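Local coordinates for protein putative agmatine deiminase (PDB 2EWO) that probably hydrolyses agmatine to N-carbamoylputrescine and ammonia, as a member of the guanidine-modifying enzyme superfamily, at residues Asn203-Asp215 with Glu250-Ala264. Numbering follows the deposited sequence.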
loop_
_atom_site.group_PDB
_atom_site.type_symbol
_atom_site.label_atom_id
_atom_site.label_comp_id
_atom_site.label_asym_id
_atom_site.label_seq_id
_atom_site.Cartn_x
_atom_site.Cartn_y
_atom_site.Cartn_z
ATOM N N ASN A 203 10.493 -24.754 -28.296
ATOM C CA ASN A 203 10.394 -25.607 -29.469
ATOM C C ASN A 203 11.602 -25.375 -30.371
ATOM O O ASN A 203 11.483 -25.308 -31.590
ATOM C CB ASN A 203 9.095 -25.331 -30.232
ATOM C CG ASN A 203 8.283 -26.589 -30.460
ATOM O OD1 ASN A 203 7.196 -26.538 -31.026
ATOM N ND2 ASN A 203 8.809 -27.728 -30.018
ATOM N N CYS A 204 12.766 -25.251 -29.743
ATOM C CA CYS A 204 14.019 -25.028 -30.448
ATOM C C CYS A 204 14.838 -26.310 -30.447
ATOM O O CYS A 204 15.353 -26.721 -29.408
ATOM C CB CYS A 204 14.825 -23.915 -29.767
ATOM S SG CYS A 204 14.087 -22.260 -29.826
ATOM N N VAL A 205 14.960 -26.941 -31.611
ATOM C CA VAL A 205 15.725 -28.177 -31.725
ATOM C C VAL A 205 17.240 -27.954 -31.590
ATOM O O VAL A 205 18.015 -28.916 -31.572
ATOM C CB VAL A 205 15.404 -28.918 -33.060
ATOM C CG1 VAL A 205 14.046 -29.613 -32.962
ATOM C CG2 VAL A 205 15.391 -27.936 -34.224
ATOM N N LYS A 206 17.660 -26.694 -31.483
ATOM C CA LYS A 206 19.081 -26.383 -31.328
ATOM C C LYS A 206 19.345 -25.112 -30.533
ATOM O O LYS A 206 18.712 -24.084 -30.765
ATOM C CB LYS A 206 19.764 -26.250 -32.686
ATOM C CG LYS A 206 21.256 -25.959 -32.571
ATOM C CD LYS A 206 21.918 -25.882 -33.928
ATOM C CE LYS A 206 23.431 -25.772 -33.799
ATOM N NZ LYS A 206 24.075 -25.733 -35.139
ATOM N N VAL A 207 20.379 -25.169 -29.629
ATOM C CA VAL A 207 20.667 -23.992 -28.794
ATOM C C VAL A 207 22.125 -23.551 -28.996
ATOM O O VAL A 207 23.067 -24.308 -28.717
ATOM C CB VAL A 207 20.434 -24.336 -27.317
ATOM C CG1 VAL A 207 21.113 -25.640 -26.890
ATOM C CG2 VAL A 207 20.960 -23.264 -26.361
ATOM N N LEU A 208 22.261 -22.323 -29.489
ATOM C CA LEU A 208 23.575 -21.685 -29.750
ATOM C C LEU A 208 24.068 -20.998 -28.475
ATOM O O LEU A 208 23.403 -20.109 -27.928
ATOM C CB LEU A 208 23.434 -20.628 -30.847
ATOM C CG LEU A 208 23.530 -21.206 -32.260
ATOM C CD1 LEU A 208 22.569 -22.371 -32.495
ATOM C CD2 LEU A 208 23.211 -20.177 -33.346
ATOM N N TRP A 209 25.238 -21.404 -28.023
ATOM C CA TRP A 209 25.784 -20.899 -26.754
ATOM C C TRP A 209 26.914 -19.882 -26.928
ATOM O O TRP A 209 28.103 -20.254 -26.988
ATOM C CB TRP A 209 26.347 -22.052 -25.923
ATOM C CG TRP A 209 25.262 -23.013 -25.434
ATOM C CD1 TRP A 209 24.778 -24.077 -26.084
ATOM C CD2 TRP A 209 24.589 -22.918 -24.188
ATOM N NE1 TRP A 209 23.791 -24.674 -25.238
ATOM C CE2 TRP A 209 23.699 -23.982 -24.128
ATOM C CE3 TRP A 209 24.663 -22.030 -23.109
ATOM C CZ2 TRP A 209 22.868 -24.225 -23.029
ATOM C CZ3 TRP A 209 23.818 -22.278 -22.007
ATOM C CH2 TRP A 209 22.963 -23.326 -21.970
ATOM N N VAL A 210 26.508 -18.612 -26.994
ATOM C CA VAL A 210 27.472 -17.515 -27.010
ATOM C C VAL A 210 28.115 -17.567 -25.693
ATOM O O VAL A 210 27.562 -18.113 -24.729
ATOM C CB VAL A 210 26.843 -16.157 -27.202
ATOM C CG1 VAL A 210 27.838 -15.017 -26.930
ATOM C CG2 VAL A 210 26.346 -15.945 -28.624
ATOM N N LYS A 211 29.237 -16.989 -25.573
ATOM C CA LYS A 211 29.904 -17.349 -24.378
ATOM C C LYS A 211 30.433 -16.314 -23.414
ATOM O O LYS A 211 31.269 -16.647 -22.598
ATOM C CB LYS A 211 31.161 -18.176 -24.667
ATOM C CG LYS A 211 31.822 -18.673 -23.327
ATOM C CD LYS A 211 33.315 -19.428 -23.361
ATOM C CE LYS A 211 33.877 -19.884 -21.994
ATOM N NZ LYS A 211 35.086 -20.679 -22.118
ATOM N N ASP A 212 30.055 -15.113 -23.420
ATOM C CA ASP A 212 30.473 -14.129 -22.376
ATOM C C ASP A 212 29.553 -13.007 -22.704
ATOM O O ASP A 212 29.043 -12.958 -23.828
ATOM C CB ASP A 212 31.986 -13.723 -22.450
ATOM C CG ASP A 212 32.913 -14.294 -21.325
ATOM O OD1 ASP A 212 33.452 -15.462 -21.470
ATOM O OD2 ASP A 212 33.183 -13.617 -20.246
ATOM N N GLY A 213 29.296 -12.143 -21.792
ATOM C CA GLY A 213 28.366 -11.052 -22.083
ATOM C C GLY A 213 28.964 -9.745 -21.626
ATOM O O GLY A 213 29.990 -9.722 -20.943
ATOM N N ILE A 214 28.308 -8.676 -22.004
ATOM C CA ILE A 214 28.762 -7.343 -21.616
ATOM C C ILE A 214 28.018 -6.866 -20.365
ATOM O O ILE A 214 27.954 -5.664 -20.084
ATOM C CB ILE A 214 28.529 -6.345 -22.744
ATOM C CG1 ILE A 214 27.051 -6.092 -23.022
ATOM C CG2 ILE A 214 29.139 -6.791 -24.073
ATOM C CD1 ILE A 214 26.800 -4.768 -23.746
ATOM N N ASP A 215 27.470 -7.822 -19.634
ATOM C CA ASP A 215 26.741 -7.536 -18.383
ATOM C C ASP A 215 27.342 -8.346 -17.232
ATOM O O ASP A 215 26.671 -9.198 -16.630
ATOM C CB ASP A 215 25.261 -7.898 -18.525
ATOM C CG ASP A 215 24.452 -6.848 -19.292
ATOM O OD1 ASP A 215 24.342 -5.648 -18.831
ATOM O OD2 ASP A 215 23.879 -7.164 -20.404
ATOM N N GLU A 250 34.635 -9.248 -25.760
ATOM C CA GLU A 250 33.395 -10.007 -25.655
ATOM C C GLU A 250 32.646 -9.935 -26.973
ATOM O O GLU A 250 32.106 -10.937 -27.434
ATOM C CB GLU A 250 32.502 -9.468 -24.535
ATOM C CG GLU A 250 33.206 -9.227 -23.220
ATOM C CD GLU A 250 33.648 -7.788 -23.076
ATOM O OE1 GLU A 250 34.482 -7.333 -23.900
ATOM O OE2 GLU A 250 33.148 -7.109 -22.144
ATOM N N ALA A 251 32.630 -8.745 -27.575
ATOM C CA ALA A 251 31.941 -8.527 -28.846
ATOM C C ALA A 251 32.577 -9.326 -29.975
ATOM O O ALA A 251 31.888 -10.007 -30.735
ATOM C CB ALA A 251 31.943 -7.046 -29.194
ATOM N N LYS A 252 33.895 -9.243 -30.084
ATOM C CA LYS A 252 34.590 -9.969 -31.127
ATOM C C LYS A 252 34.448 -11.471 -30.881
ATOM O O LYS A 252 34.160 -12.235 -31.804
ATOM C CB LYS A 252 36.061 -9.568 -31.156
ATOM C CG LYS A 252 36.759 -9.917 -32.461
ATOM C CD LYS A 252 38.238 -9.600 -32.383
ATOM C CE LYS A 252 38.918 -10.477 -31.341
ATOM N NZ LYS A 252 40.277 -9.971 -30.997
ATOM N N ALA A 253 34.643 -11.887 -29.630
ATOM C CA ALA A 253 34.534 -13.297 -29.239
ATOM C C ALA A 253 33.175 -13.837 -29.650
ATOM O O ALA A 253 33.031 -15.016 -29.990
ATOM C CB ALA A 253 34.707 -13.439 -27.733
ATOM N N ALA A 254 32.182 -12.954 -29.610
ATOM C CA ALA A 254 30.818 -13.303 -29.972
ATOM C C ALA A 254 30.695 -13.396 -31.480
ATOM O O ALA A 254 30.115 -14.350 -32.009
ATOM C CB ALA A 254 29.856 -12.254 -29.443
ATOM N N TYR A 255 31.254 -12.400 -32.163
ATOM C CA TYR A 255 31.210 -12.330 -33.621
ATOM C C TYR A 255 31.846 -13.567 -34.248
ATOM O O TYR A 255 31.305 -14.147 -35.196
ATOM C CB TYR A 255 31.918 -11.058 -34.102
ATOM C CG TYR A 255 31.648 -10.719 -35.550
ATOM C CD1 TYR A 255 31.985 -11.611 -36.571
ATOM C CD2 TYR A 255 31.062 -9.503 -35.901
ATOM C CE1 TYR A 255 31.748 -11.306 -37.904
ATOM C CE2 TYR A 255 30.819 -9.183 -37.235
ATOM C CZ TYR A 255 31.165 -10.094 -38.234
ATOM O OH TYR A 255 30.940 -9.807 -39.563
ATOM N N ASP A 256 32.990 -13.972 -33.709
ATOM C CA ASP A 256 33.683 -15.143 -34.210
ATOM C C ASP A 256 32.825 -16.385 -34.006
ATOM O O ASP A 256 32.763 -17.258 -34.876
ATOM C CB ASP A 256 35.028 -15.298 -33.502
ATOM C CG ASP A 256 35.936 -14.103 -33.730
ATOM O OD1 ASP A 256 36.095 -13.700 -34.908
ATOM O OD2 ASP A 256 36.495 -13.568 -32.742
ATOM N N PHE A 257 32.158 -16.454 -32.858
ATOM C CA PHE A 257 31.295 -17.582 -32.542
ATOM C C PHE A 257 30.085 -17.631 -33.462
ATOM O O PHE A 257 29.725 -18.686 -33.990
ATOM C CB PHE A 257 30.790 -17.483 -31.113
ATOM C CG PHE A 257 29.753 -18.507 -30.779
ATOM C CD1 PHE A 257 30.127 -19.793 -30.421
ATOM C CD2 PHE A 257 28.397 -18.187 -30.824
ATOM C CE1 PHE A 257 29.169 -20.754 -30.105
ATOM C CE2 PHE A 257 27.425 -19.140 -30.511
ATOM C CZ PHE A 257 27.813 -20.427 -30.148
ATOM N N LEU A 258 29.447 -16.477 -33.622
ATOM C CA LEU A 258 28.259 -16.343 -34.453
ATOM C C LEU A 258 28.514 -16.747 -35.893
ATOM O O LEU A 258 27.876 -17.666 -36.422
ATOM C CB LEU A 258 27.772 -14.894 -34.406
ATOM C CG LEU A 258 26.556 -14.583 -33.527
ATOM C CD1 LEU A 258 26.676 -15.291 -32.180
ATOM C CD2 LEU A 258 26.440 -13.067 -33.360
ATOM N N SER A 259 29.455 -16.043 -36.516
ATOM C CA SER A 259 29.840 -16.276 -37.908
ATOM C C SER A 259 30.217 -17.738 -38.216
ATOM O O SER A 259 30.012 -18.217 -39.333
ATOM C CB SER A 259 31.002 -15.353 -38.260
ATOM O OG SER A 259 32.024 -15.499 -37.298
ATOM N N GLN A 260 30.761 -18.436 -37.221
ATOM C CA GLN A 260 31.162 -19.835 -37.371
ATOM C C GLN A 260 30.016 -20.770 -36.992
ATOM O O GLN A 260 30.184 -21.988 -36.957
ATOM C CB GLN A 260 32.364 -20.136 -36.461
ATOM C CG GLN A 260 33.708 -19.584 -36.939
ATOM C CD GLN A 260 34.396 -20.502 -37.950
ATOM O OE1 GLN A 260 34.738 -21.645 -37.638
ATOM N NE2 GLN A 260 34.599 -20.002 -39.166
ATOM N N GLN A 261 28.849 -20.202 -36.711
ATOM C CA GLN A 261 27.708 -21.006 -36.297
ATOM C C GLN A 261 26.529 -21.069 -37.255
ATOM O O GLN A 261 26.144 -20.072 -37.875
ATOM C CB GLN A 261 27.221 -20.531 -34.924
ATOM C CG GLN A 261 28.069 -21.026 -33.775
ATOM C CD GLN A 261 27.910 -22.516 -33.543
ATOM O OE1 GLN A 261 28.689 -23.127 -32.814
ATOM N NE2 GLN A 261 26.887 -23.108 -34.157
ATOM N N THR A 262 25.950 -22.262 -37.349
ATOM C CA THR A 262 24.792 -22.519 -38.199
ATOM C C THR A 262 23.552 -22.809 -37.333
ATOM O O THR A 262 23.673 -23.193 -36.163
ATOM C CB THR A 262 25.038 -23.734 -39.128
ATOM O OG1 THR A 262 23.840 -24.028 -39.854
ATOM C CG2 THR A 262 25.442 -24.967 -38.316
ATOM N N ASP A 263 22.364 -22.633 -37.905
ATOM C CA ASP A 263 21.143 -22.880 -37.153
ATOM C C ASP A 263 20.585 -24.295 -37.326
ATOM O O ASP A 263 21.296 -25.220 -37.727
ATOM C CB ASP A 263 20.066 -21.845 -37.510
ATOM C CG ASP A 263 19.771 -21.788 -38.992
ATOM O OD1 ASP A 263 19.450 -22.840 -39.593
ATOM O OD2 ASP A 263 19.854 -20.676 -39.550
ATOM N N ALA A 264 19.305 -24.448 -37.002
ATOM C CA ALA A 264 18.642 -25.735 -37.092
ATOM C C ALA A 264 18.446 -26.181 -38.528
ATOM O O ALA A 264 18.948 -27.230 -38.930
ATOM C CB ALA A 264 17.302 -25.678 -36.387
#
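In the α/β-propeller (pentein) fold of the Porphyromonas-type peptidyl-arginine deiminase family, strand 206-210, an outermost strand, within the chain, of a mixed sheet, packs against helix 248-259 and the extended chain that follows it, with the F257 ring face against the W209-V210 backbone and K206 gripping the carbonyl of T262. The axes of strand 206-210 and helix segment 250-259 run nearly antiparallel, at 153°, and approach to 9.0 Å; the segments together bury 623 Å². Backbone hydrogen bonds to V173 and V175 hold the strand in parallel pairing with strand 172-176.

The F257 ring is the main apolar element. With CG anti to the backbone N, it reaches from the helix to the strand and presents one face to the strand backbone, W209 O and V210 CA. V210 CA sits 4.2 Å from the ring centroid and 24° off its normal, a CH-pi contact over the face. V210 CG2 meets F257 CD2 at 3.8 Å and L258 CD1, which lies at the ring edge, at 3.6 Å, while V210 CG1 faces A254 CB. L208 adds its CB near the CE2 corner of F257. The W209 indole turns from the helix, and its NE1 is hydrogen-bonded to E195 OE2.

Beyond the helix the contact becomes polar. K206 is fully extended, CG anti to the backbone N, which carries its amine to the 262-264 chain. T262 OG1 is engaged by the backbone carbonyls of G266 and R267, and the D263 carboxylate forms a salt bridge with R267. V205 CG2 meets A264 CB at 3.7 Å, an apolar touch beside the lysine. The one hydrogen bond between the segments, K206 NZ to T262 O at 2.8 Å, arrives with the donor 49° out of the carbonyl plane.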